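Local coordinates for putative aminotransferase (Actinomadura melliaura, PDB 4ZWV), which probably transfers an amino group to a sugar with the help of pyridoxal 5'-phosphate, in the making of the aminopentose of the indolocarbazole AT2433, at residues A[175-187]-A[196-208]. Sequence-based numbering, arbitrary orientation.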
ATOM      1  N   LEU A 175     -20.667   6.949  12.562  1.00 11.42           N
ATOM      2  CA  LEU A 175     -19.829   5.781  12.322  1.00 10.47           C
ATOM      3  C   LEU A 175     -18.414   6.054  12.829  1.00 12.00           C
ATOM      4  O   LEU A 175     -17.908   7.183  12.722  1.00 12.66           O
ATOM      5  CB  LEU A 175     -19.797   5.402  10.841  1.00 13.35           C
ATOM      6  CG  LEU A 175     -21.124   4.966  10.219  1.00 12.18           C
ATOM      7  CD1 LEU A 175     -20.866   4.480   8.802  1.00 13.51           C
ATOM      8  CD2 LEU A 175     -21.807   3.875  11.069  1.00 12.96           C
ATOM      9  N   GLY A 176     -17.802   5.024  13.404  1.00 11.25           N
ATOM     10  CA  GLY A 176     -16.531   5.172  14.099  1.00 12.97           C
ATOM     11  C   GLY A 176     -16.674   5.115  15.616  1.00 16.53           C
ATOM     12  O   GLY A 176     -15.687   4.965  16.333  1.00 16.75           O
ATOM     13  N   SER A 177     -17.900   5.219  16.125  1.00 12.89           N
ATOM     14  CA  SER A 177     -18.106   5.314  17.568  1.00 13.64           C
ATOM     15  C   SER A 177     -19.073   4.270  18.111  1.00 12.43           C
ATOM     16  O   SER A 177     -19.731   4.501  19.131  1.00 16.66           O
ATOM     17  CB  SER A 177     -18.619   6.711  17.947  1.00 15.44           C
ATOM     18  OG  SER A 177     -17.614   7.696  17.769  1.00 18.00           O
ATOM     19  N   HIS A 178     -19.144   3.114  17.454  1.00 12.25           N
ATOM     20  CA  HIS A 178     -20.069   2.071  17.902  1.00 13.71           C
ATOM     21  C   HIS A 178     -19.340   0.873  18.519  1.00 15.69           C
ATOM     22  O   HIS A 178     -19.934  -0.175  18.743  1.00 17.87           O
ATOM     23  CB  HIS A 178     -20.959   1.610  16.739  1.00 12.75           C
ATOM     24  CG  HIS A 178     -21.838   2.690  16.191  1.00 11.14           C
ATOM     25  ND1 HIS A 178     -21.438   3.527  15.171  1.00 13.78           N
ATOM     26  CD2 HIS A 178     -23.092   3.077  16.527  1.00 14.37           C
ATOM     27  CE1 HIS A 178     -22.410   4.382  14.901  1.00 14.61           C
ATOM     28  NE2 HIS A 178     -23.428   4.126  15.705  1.00 14.20           N
ATOM     29  N   GLY A 179     -18.056   1.034  18.826  1.00 11.48           N
ATOM     30  CA  GLY A 179     -17.331  -0.008  19.534  1.00 12.51           C
ATOM     31  C   GLY A 179     -16.558  -0.992  18.659  1.00  9.39           C
ATOM     32  O   GLY A 179     -15.936  -1.925  19.180  1.00 12.80           O
ATOM     33  N   ASN A 180     -16.633  -0.814  17.341  1.00 10.05           N
ATOM     34  CA  ASN A 180     -15.895  -1.641  16.393  1.00  9.39           C
ATOM     35  C   ASN A 180     -14.811  -0.836  15.707  1.00 10.61           C
ATOM     36  O   ASN A 180     -14.941   0.384  15.551  1.00 12.57           O
ATOM     37  CB  ASN A 180     -16.803  -2.215  15.299  1.00 10.29           C
ATOM     38  CG  ASN A 180     -18.031  -2.880  15.848  1.00  8.90           C
ATOM     39  OD1 ASN A 180     -17.943  -3.748  16.720  1.00 11.20           O
ATOM     40  ND2 ASN A 180     -19.198  -2.465  15.352  1.00 11.97           N
HETATM   41  N   MSE A 181     -13.763  -1.520  15.266  1.00 10.07           N
HETATM   42  CA  MSE A 181     -12.830  -0.911  14.331  1.00  8.26           C
HETATM   43  C   MSE A 181     -13.562  -0.530  13.063  1.00  8.94           C
HETATM   44  O   MSE A 181     -14.393  -1.295  12.571  1.00 11.08           O
HETATM   45  CB  MSE A 181     -11.676  -1.864  14.001  1.00  9.67           C
HETATM   46  CG  MSE A 181     -10.743  -2.097  15.180  1.00  9.27           C
HETATM   47 SE   MSE A 181      -9.121  -3.005  14.643  0.61 14.65          SE
HETATM   48  CE  MSE A 181      -9.825  -4.810  14.706  1.00 13.92           C
ATOM     49  N   CYS A 182     -13.250   0.650  12.539  1.00  9.10           N
ATOM     50  CA  CYS A 182     -13.859   1.148  11.307  1.00  9.17           C
ATOM     51  C   CYS A 182     -12.785   1.556  10.338  1.00  9.38           C
ATOM     52  O   CYS A 182     -11.754   2.083  10.753  1.00  8.60           O
ATOM     53  CB  CYS A 182     -14.736   2.359  11.564  1.00  7.06           C
ATOM     54  SG  CYS A 182     -16.176   1.980  12.536  1.00 10.90           S
ATOM     55  N   VAL A 183     -13.026   1.322   9.055  1.00  7.88           N
ATOM     56  CA  VAL A 183     -12.090   1.785   8.026  1.00  7.12           C
ATOM     57  C   VAL A 183     -12.800   2.672   7.022  1.00  9.73           C
ATOM     58  O   VAL A 183     -13.746   2.248   6.356  1.00 11.03           O
ATOM     59  CB  VAL A 183     -11.404   0.627   7.262  1.00  8.30           C
ATOM     60  CG1 VAL A 183     -10.401   1.206   6.235  1.00  9.17           C
ATOM     61  CG2 VAL A 183     -10.699  -0.324   8.237  1.00 10.12           C
ATOM     62  N   PHE A 184     -12.353   3.922   6.946  1.00  8.18           N
ATOM     63  CA  PHE A 184     -12.838   4.857   5.940  1.00  8.38           C
ATOM     64  C   PHE A 184     -11.875   4.908   4.761  1.00  7.68           C
ATOM     65  O   PHE A 184     -10.693   4.640   4.923  1.00  8.85           O
ATOM     66  CB  PHE A 184     -12.991   6.248   6.548  1.00  8.22           C
ATOM     67  CG  PHE A 184     -14.032   6.319   7.627  1.00  8.84           C
ATOM     68  CD1 PHE A 184     -13.691   6.086   8.954  1.00 10.91           C
ATOM     69  CD2 PHE A 184     -15.349   6.607   7.310  1.00  9.76           C
ATOM     70  CE1 PHE A 184     -14.654   6.154   9.962  1.00 10.53           C
ATOM     71  CE2 PHE A 184     -16.323   6.676   8.311  1.00 10.99           C
ATOM     72  CZ  PHE A 184     -15.976   6.454   9.636  1.00 10.55           C
ATOM     73  N   SER A 185     -12.401   5.225   3.580  1.00  8.26           N
ATOM     74  CA  SER A 185     -11.584   5.377   2.376  1.00  7.38           C
ATOM     75  C   SER A 185     -11.602   6.809   1.877  1.00  8.87           C
ATOM     76  O   SER A 185     -12.677   7.427   1.802  1.00  9.71           O
ATOM     77  CB  SER A 185     -12.081   4.472   1.252  1.00  9.24           C
ATOM     78  OG  SER A 185     -11.429   4.825   0.026  1.00  9.47           O
ATOM     79  N   PHE A 186     -10.416   7.303   1.508  1.00  7.98           N
ATOM     80  CA  PHE A 186     -10.292   8.617   0.883  1.00  9.72           C
ATOM     81  C   PHE A 186      -9.741   8.477  -0.536  1.00  8.32           C
ATOM     82  O   PHE A 186      -9.048   9.361  -1.055  1.00  8.77           O
ATOM     83  CB  PHE A 186      -9.403   9.533   1.734  1.00  9.05           C
ATOM     84  CG  PHE A 186      -9.815   9.601   3.182  1.00  7.55           C
ATOM     85  CD1 PHE A 186     -11.155   9.747   3.540  1.00  9.26           C
ATOM     86  CD2 PHE A 186      -8.864   9.504   4.181  1.00  9.16           C
ATOM     87  CE1 PHE A 186     -11.524   9.805   4.884  1.00 11.05           C
ATOM     88  CE2 PHE A 186      -9.226   9.554   5.513  1.00  9.97           C
ATOM     89  CZ  PHE A 186     -10.567   9.707   5.866  1.00 10.98           C
ATOM     90  N   GLN A 187     -10.076   7.362  -1.172  1.00  8.86           N
ATOM     91  CA  GLN A 187      -9.760   7.164  -2.588  1.00  9.71           C
ATOM     92  C   GLN A 187     -10.426   8.255  -3.437  1.00  9.48           C
ATOM     93  O   GLN A 187     -11.416   8.861  -3.013  1.00 10.10           O
ATOM     94  CB  GLN A 187     -10.220   5.772  -3.024  1.00 10.06           C
ATOM     95  CG  GLN A 187      -9.674   5.315  -4.367  1.00 11.20           C
ATOM     96  CD  GLN A 187     -10.560   5.696  -5.535  1.00 15.35           C
ATOM     97  OE1 GLN A 187     -11.748   5.978  -5.365  1.00 18.59           O
ATOM     98  NE2 GLN A 187      -9.981   5.713  -6.726  1.00 21.87           N
ATOM     99  N   ASP A 196      -5.319   9.232  -2.651  1.00 10.63           N
ATOM    100  CA  ASP A 196      -5.509   7.951  -1.997  1.00 10.28           C
ATOM    101  C   ASP A 196      -5.267   8.162  -0.523  1.00  8.71           C
ATOM    102  O   ASP A 196      -4.450   9.002  -0.125  1.00 10.80           O
ATOM    103  CB  ASP A 196      -4.567   6.866  -2.539  1.00 11.84           C
ATOM    104  CG  ASP A 196      -5.103   6.191  -3.783  1.00 19.40           C
ATOM    105  OD1 ASP A 196      -6.227   5.642  -3.750  1.00 17.66           O
ATOM    106  OD2 ASP A 196      -4.398   6.207  -4.810  1.00 24.72           O
ATOM    107  N   GLY A 197      -5.983   7.401   0.293  1.00  8.72           N
ATOM    108  CA  GLY A 197      -5.825   7.491   1.728  1.00  8.96           C
ATOM    109  C   GLY A 197      -6.942   6.742   2.403  1.00  7.96           C
ATOM    110  O   GLY A 197      -7.887   6.292   1.759  1.00  9.64           O
ATOM    111  N   GLY A 198      -6.820   6.598   3.711  1.00  7.83           N
ATOM    112  CA  GLY A 198      -7.887   6.007   4.496  1.00  7.42           C
ATOM    113  C   GLY A 198      -7.700   6.329   5.954  1.00  7.68           C
ATOM    114  O   GLY A 198      -6.739   6.998   6.347  1.00  8.66           O
ATOM    115  N   LEU A 199      -8.632   5.844   6.765  1.00  8.92           N
ATOM    116  CA  LEU A 199      -8.585   6.094   8.198  1.00  9.05           C
ATOM    117  C   LEU A 199      -9.067   4.859   8.918  1.00 10.21           C
ATOM    118  O   LEU A 199     -10.167   4.372   8.649  1.00 12.03           O
ATOM    119  CB  LEU A 199      -9.462   7.299   8.573  1.00  9.28           C
ATOM    120  CG  LEU A 199      -9.271   7.797  10.002  1.00  9.76           C
ATOM    121  CD1 LEU A 199      -7.946   8.554  10.133  1.00 10.72           C
ATOM    122  CD2 LEU A 199     -10.458   8.692  10.399  1.00 11.44           C
ATOM    123  N   LEU A 200      -8.243   4.349   9.822  1.00  7.94           N
ATOM    124  CA  LEU A 200      -8.647   3.273  10.720  1.00  8.07           C
ATOM    125  C   LEU A 200      -8.989   3.879  12.064  1.00 10.56           C
ATOM    126  O   LEU A 200      -8.161   4.581  12.656  1.00 10.32           O
ATOM    127  CB  LEU A 200      -7.523   2.250  10.861  1.00  7.30           C
ATOM    128  CG  LEU A 200      -7.717   1.180  11.931  1.00  8.28           C
ATOM    129  CD1 LEU A 200      -8.934   0.301  11.598  1.00 10.85           C
ATOM    130  CD2 LEU A 200      -6.454   0.338  12.002  1.00 11.55           C
ATOM    131  N   THR A 201     -10.209   3.657  12.539  1.00  9.19           N
ATOM    132  CA  THR A 201     -10.566   4.141  13.871  1.00  8.68           C
ATOM    133  C   THR A 201     -10.647   2.953  14.809  1.00 10.21           C
ATOM    134  O   THR A 201     -11.046   1.860  14.398  1.00 10.30           O
ATOM    135  CB  THR A 201     -11.892   4.933  13.888  1.00 12.87           C
ATOM    136  OG1 THR A 201     -13.005   4.044  13.719  1.00 15.11           O
ATOM    137  CG2 THR A 201     -11.914   5.997  12.798  1.00 15.55           C
ATOM    138  N   LEU A 202     -10.243   3.174  16.060  1.00 10.05           N
ATOM    139  CA  LEU A 202     -10.175   2.113  17.059  1.00  9.83           C
ATOM    140  C   LEU A 202     -11.091   2.406  18.228  1.00 10.80           C
ATOM    141  O   LEU A 202     -11.269   3.562  18.612  1.00 12.44           O
ATOM    142  CB  LEU A 202      -8.745   1.927  17.584  1.00 11.14           C
ATOM    143  CG  LEU A 202      -7.634   1.511  16.616  1.00  9.46           C
ATOM    144  CD1 LEU A 202      -8.062   0.352  15.735  1.00 10.85           C
ATOM    145  CD2 LEU A 202      -7.160   2.701  15.768  1.00 12.03           C
ATOM    146  N   PRO A 203     -11.655   1.348  18.822  1.00 12.22           N
ATOM    147  CA  PRO A 203     -12.545   1.506  19.977  1.00 12.28           C
ATOM    148  C   PRO A 203     -11.822   1.556  21.327  1.00 15.73           C
ATOM    149  O   PRO A 203     -12.460   1.814  22.352  1.00 18.46           O
ATOM    150  CB  PRO A 203     -13.433   0.264  19.887  1.00 14.02           C
ATOM    151  CG  PRO A 203     -12.566  -0.760  19.243  1.00 15.96           C
ATOM    152  CD  PRO A 203     -11.722  -0.007  18.245  1.00 12.82           C
ATOM    153  N   GLY A 204     -10.520   1.305  21.338  1.00 12.79           N
ATOM    154  CA  GLY A 204      -9.768   1.316  22.580  1.00 14.10           C
ATOM    155  C   GLY A 204      -8.311   1.702  22.399  1.00 13.08           C
ATOM    156  O   GLY A 204      -7.765   1.645  21.288  1.00 12.99           O
ATOM    157  N   ASP A 205      -7.678   2.068  23.509  1.00 15.02           N
ATOM    158  CA  ASP A 205      -6.318   2.601  23.501  1.00 14.98           C
ATOM    159  C   ASP A 205      -5.255   1.594  23.076  1.00 14.83           C
ATOM    160  O   ASP A 205      -4.315   1.958  22.362  1.00 13.77           O
ATOM    161  CB  ASP A 205      -5.978   3.160  24.882  1.00 18.83           C
ATOM    162  CG  ASP A 205      -6.668   4.481  25.150  1.00 27.00           C
ATOM    163  OD1 ASP A 205      -7.191   5.084  24.183  1.00 28.50           O
ATOM    164  OD2 ASP A 205      -6.705   4.908  26.322  1.00 30.20           O
ATOM    165  N   GLU A 206      -5.378   0.346  23.524  0.54 14.71           N
ATOM    166  CA  GLU A 206      -4.373  -0.652  23.159  0.54 16.27           C
ATOM    167  C   GLU A 206      -4.320  -0.846  21.652  0.54 13.78           C
ATOM    168  O   GLU A 206      -3.239  -0.826  21.060  0.54 12.04           O
ATOM    169  CB  GLU A 206      -4.628  -1.999  23.833  0.54 19.49           C
ATOM    170  CG  GLU A 206      -3.555  -3.008  23.456  0.54 25.89           C
ATOM    171  CD  GLU A 206      -3.729  -4.369  24.093  0.54 34.01           C
ATOM    172  OE1 GLU A 206      -3.331  -5.367  23.453  0.54 31.72           O
ATOM    173  OE2 GLU A 206      -4.231  -4.441  25.233  0.54 39.96           O
ATOM    174  N   LEU A 207      -5.482  -1.024  21.026  1.00 13.10           N
ATOM    175  CA  LEU A 207      -5.531  -1.186  19.574  1.00 13.08           C
ATOM    176  C   LEU A 207      -4.974   0.053  18.900  1.00 10.24           C
ATOM    177  O   LEU A 207      -4.259  -0.049  17.909  1.00 10.01           O
ATOM    178  CB  LEU A 207      -6.963  -1.446  19.077  1.00 12.81           C
ATOM    179  CG  LEU A 207      -7.501  -2.866  19.257  1.00 14.62           C
ATOM    180  CD1 LEU A 207      -9.008  -2.871  19.014  1.00 15.26           C
ATOM    181  CD2 LEU A 207      -6.809  -3.833  18.300  1.00 16.39           C
ATOM    182  N   HIS A 208      -5.289   1.223  19.445  1.00 11.24           N
ATOM    183  CA  HIS A 208      -4.799   2.468  18.871  1.00  8.47           C
ATOM    184  C   HIS A 208      -3.274   2.499  18.853  1.00 10.61           C
ATOM    185  O   HIS A 208      -2.665   2.822  17.835  1.00  9.86           O
ATOM    186  CB  HIS A 208      -5.363   3.657  19.665  1.00 10.42           C
ATOM    187  CG  HIS A 208      -5.015   4.997  19.099  1.00 12.35           C
ATOM    188  ND1 HIS A 208      -4.923   6.126  19.887  1.00 19.93           N
ATOM    189  CD2 HIS A 208      -4.786   5.404  17.830  1.00 14.16           C
ATOM    190  CE1 HIS A 208      -4.615   7.164  19.128  1.00 19.45           C
ATOM    191  NE2 HIS A 208      -4.518   6.751  17.877  1.00 15.35           N
TER
HETATM  192  O   HOH W   1     -13.687   2.696  16.103  1.00 15.03           O
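Phe186 packs obliquely along Gly197 and Gly198, where the neighbouring strand begins. Its CB lies 3.6 Å from Gly197 O, the atom that also accepts the Phe186 backbone N-H from well above its carbonyl plane. CG stays near the same carbonyl, CD2 passes the Gly198 N and CA, CE2 reaches the Gly198 carbonyl, and CZ ends against Leu199 CB at 3.8 Å. With CG anti to the carbonyl carbon (chi1 -51°), the ring is laid along this backbone, and Leu42 of helix 33-46 packs against both Phe186 and Leu199. Cutting Phe186 back to an alanine is likely to open a gap between Gly198 and that helix and leave Leu199 CB without the ring it now touches.

Strands 181-185 and 198-201 run antiparallel, joined by paired backbone bonds at Cys182-Thr201 and Phe184-Leu199. Thr201 OG1 lies between its backbone N and carbonyl carbon (chi1 73°), which turns CG2 to the edge of the Phe184 ring, 3.9 Å from CE1. OG1 itself donates to a water that in turn bridges Gly176 O and Asn180 O, tying the preceding loop to the strand. On the other face Val183 CG2 touches Leu200 CD1. At the loop end of the pair, Met181 CG meets both Leu202 CD1 (3.7 Å) and Pro203 CD (3.8 Å).

Ser185 OG accepts Gln187 N at 3.1 Å in an ST turn and binds the phosphate of the modified lysine at position 190. The hairpin thus sets 198-201, the one strand running against the other six, beside 181-185 in the mixed seven-stranded sheet and carries the cofactor lysine in its connection, as in fold-type I PLP-dependent aminotransferases.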